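Local coordinates for fatty acid-binding protein TM_1468 (Thermotoga maritima, PDB 1MGP) that binds long-chain fatty acids such as palmitate and may take part in lipid transport or fatty acid metabolism, at residues 76-81 / 289-294. Sequence-based numbering, arbitrary orientation.
Sequences YKRIRE and MGKVIT. With PLM (palmitic acid), chain B.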
# COMPACT_ATOMS: atom_id res chain seq x y z
N TYR A 76 -15.55 -0.83 7.41
CA TYR A 76 -16.04 -1.77 6.41
C TYR A 76 -17.57 -1.85 6.45
O TYR A 76 -18.23 -1.81 5.41
CB TYR A 76 -15.46 -3.17 6.63
CG TYR A 76 -13.99 -3.33 6.30
CD1 TYR A 76 -13.38 -2.55 5.32
CD2 TYR A 76 -13.22 -4.31 6.93
CE1 TYR A 76 -12.04 -2.74 4.97
CE2 TYR A 76 -11.88 -4.51 6.59
CZ TYR A 76 -11.30 -3.72 5.61
OH TYR A 76 -9.98 -3.94 5.25
N LYS A 77 -18.12 -1.96 7.65
CA LYS A 77 -19.57 -2.04 7.80
C LYS A 77 -20.23 -0.77 7.29
O LYS A 77 -21.21 -0.82 6.55
CB LYS A 77 -19.94 -2.27 9.27
CG LYS A 77 -21.44 -2.33 9.53
CD LYS A 77 -21.73 -2.64 11.00
CE LYS A 77 -23.22 -2.62 11.30
NZ LYS A 77 -23.82 -1.29 10.99
N ARG A 78 -19.68 0.38 7.67
CA ARG A 78 -20.25 1.65 7.25
C ARG A 78 -20.18 1.95 5.75
O ARG A 78 -21.14 2.49 5.20
CB ARG A 78 -19.62 2.80 8.05
CG ARG A 78 -20.17 2.90 9.47
CD ARG A 78 -19.65 4.11 10.23
NE ARG A 78 -18.22 4.02 10.51
CZ ARG A 78 -17.29 4.81 9.97
NH1 ARG A 78 -17.64 5.77 9.12
NH2 ARG A 78 -16.02 4.65 10.30
N ILE A 79 -19.09 1.60 5.08
CA ILE A 79 -19.04 1.87 3.66
C ILE A 79 -19.94 0.89 2.90
O ILE A 79 -20.53 1.25 1.89
CB ILE A 79 -17.59 1.83 3.08
CG1 ILE A 79 -17.60 2.42 1.67
CG2 ILE A 79 -17.05 0.40 3.07
CD1 ILE A 79 -16.22 2.71 1.10
N ARG A 80 -20.05 -0.33 3.41
CA ARG A 80 -20.91 -1.33 2.78
C ARG A 80 -22.38 -0.89 2.86
O ARG A 80 -23.14 -1.07 1.91
CB ARG A 80 -20.78 -2.69 3.46
CG ARG A 80 -19.59 -3.55 3.04
CD ARG A 80 -19.59 -4.85 3.85
NE ARG A 80 -18.46 -5.73 3.54
CZ ARG A 80 -18.38 -6.52 2.47
NH1 ARG A 80 -19.36 -6.54 1.58
NH2 ARG A 80 -17.31 -7.28 2.29
N GLU A 81 -22.77 -0.32 3.99
CA GLU A 81 -24.16 0.11 4.20
C GLU A 81 -24.52 1.52 3.72
O GLU A 81 -25.70 1.84 3.54
CB GLU A 81 -24.52 -0.02 5.68
CG GLU A 81 -24.22 -1.38 6.28
CD GLU A 81 -24.69 -1.51 7.72
OE1 GLU A 81 -24.51 -0.53 8.48
OE2 GLU A 81 -25.21 -2.58 8.09
N MSE A 289 -7.07 -3.80 3.95
CA MSE A 289 -6.94 -2.54 3.24
C MSE A 289 -7.64 -1.46 4.06
O MSE A 289 -8.73 -1.68 4.60
CB MSE A 289 -7.56 -2.67 1.84
CG MSE A 289 -6.80 -3.67 0.98
SE MSE A 289 -7.76 -4.21 -0.59
CE MSE A 289 -6.47 -3.63 -1.91
N GLY A 290 -6.99 -0.30 4.15
CA GLY A 290 -7.53 0.80 4.93
C GLY A 290 -8.76 1.48 4.35
O GLY A 290 -9.26 1.10 3.29
N LYS A 291 -9.22 2.50 5.06
CA LYS A 291 -10.41 3.26 4.65
C LYS A 291 -10.27 3.89 3.27
O LYS A 291 -11.21 3.85 2.47
CB LYS A 291 -10.70 4.37 5.66
CG LYS A 291 -10.91 3.91 7.09
CD LYS A 291 -11.24 5.10 8.00
CE LYS A 291 -11.52 4.67 9.43
NZ LYS A 291 -11.78 5.85 10.30
N VAL A 292 -9.12 4.48 3.00
CA VAL A 292 -8.90 5.14 1.71
C VAL A 292 -8.79 4.17 0.54
O VAL A 292 -9.41 4.37 -0.50
CB VAL A 292 -7.65 6.06 1.77
CG1 VAL A 292 -7.33 6.63 0.39
CG2 VAL A 292 -7.92 7.21 2.74
N ILE A 293 -7.99 3.11 0.70
CA ILE A 293 -7.87 2.12 -0.37
C ILE A 293 -9.22 1.43 -0.58
O ILE A 293 -9.65 1.23 -1.72
CB ILE A 293 -6.79 1.05 -0.03
CG1 ILE A 293 -5.38 1.64 -0.19
CG2 ILE A 293 -6.96 -0.17 -0.94
CD1 ILE A 293 -5.02 2.05 -1.62
N THR A 294 -9.89 1.09 0.52
CA THR A 294 -11.20 0.44 0.44
C THR A 294 -12.25 1.32 -0.25
O THR A 294 -13.14 0.82 -0.94
CB THR A 294 -11.73 0.05 1.83
OG1 THR A 294 -10.83 -0.89 2.44
CG2 THR A 294 -13.12 -0.60 1.73
C1 PLM B . -6.10 10.80 -2.41
O1 PLM B . -5.13 11.55 -2.63
O2 PLM B . -7.26 11.23 -2.24
C2 PLM B . -5.85 9.29 -2.34
C3 PLM B . -6.16 8.57 -3.65
C4 PLM B . -5.89 7.08 -3.50
C5 PLM B . -6.18 6.32 -4.78
C6 PLM B . -6.18 4.82 -4.56
C7 PLM B . -6.50 4.07 -5.84
C8 PLM B . -6.73 2.60 -5.56
C9 PLM B . -5.46 1.79 -5.75
CA PLM B . -5.56 0.45 -5.05
CB PLM B . -4.34 -0.40 -5.32
CC PLM B . -4.45 -1.73 -4.60
CD PLM B . -3.23 -2.61 -4.85
CE PLM B . -3.37 -3.95 -4.10
CF PLM B . -2.15 -4.86 -4.29
CG PLM B . -1.09 -4.63 -3.22
O HOH W 1 -13.75 3.60 12.06
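Tyr76 carries the polar link, donating from OH to the backbone O of selenomethionine Met289 at 2.7 Å. The bond lies in the carbonyl plane on a lone pair, with a C=O...OH angle of 132°, a worked example of a buried tyrosine tying a helix to the turn before another. Gly290, the N-cap, takes two bonds on its own O, from the backbone N of Thr294 and, through the opposite face of its plane, from Thr294 OG1 at 2.7 Å. That hydroxyl, fixed in its rotation, sits in the ring plane at the edge of Tyr76, 3.4 Å from CE1.

In the apolar packing, Thr294 CG2 lies 4.0 Å from Tyr76 CE1, the two side chains crossing at about a right angle, and the CG2 methyls of Ile79 and Thr294 approach to 4.3 Å. Ile79 CD1, with CG1 anti to the backbone N (chi1 -168°), makes a van der Waals contact with Thr294 O at 4.1 Å.

Among the charges, Arg78 NH2 and Lys291 NZ come within 4.4 Å, with a weakly bound water between them; the Glu63 carboxylate holds both residues, OE2 taking Arg78 NH1 and OE1 Lys291 NZ, which probably draws the cations together. Arg78 NE also hydrogen-bonds Asn74 OD1.

Helix 69-81 thus backs the start of helix 291-297, just after strand 280-288, while Met289 and Ile293 touch the palmitate chain and Val292 lies near it, packing on strand 48-56.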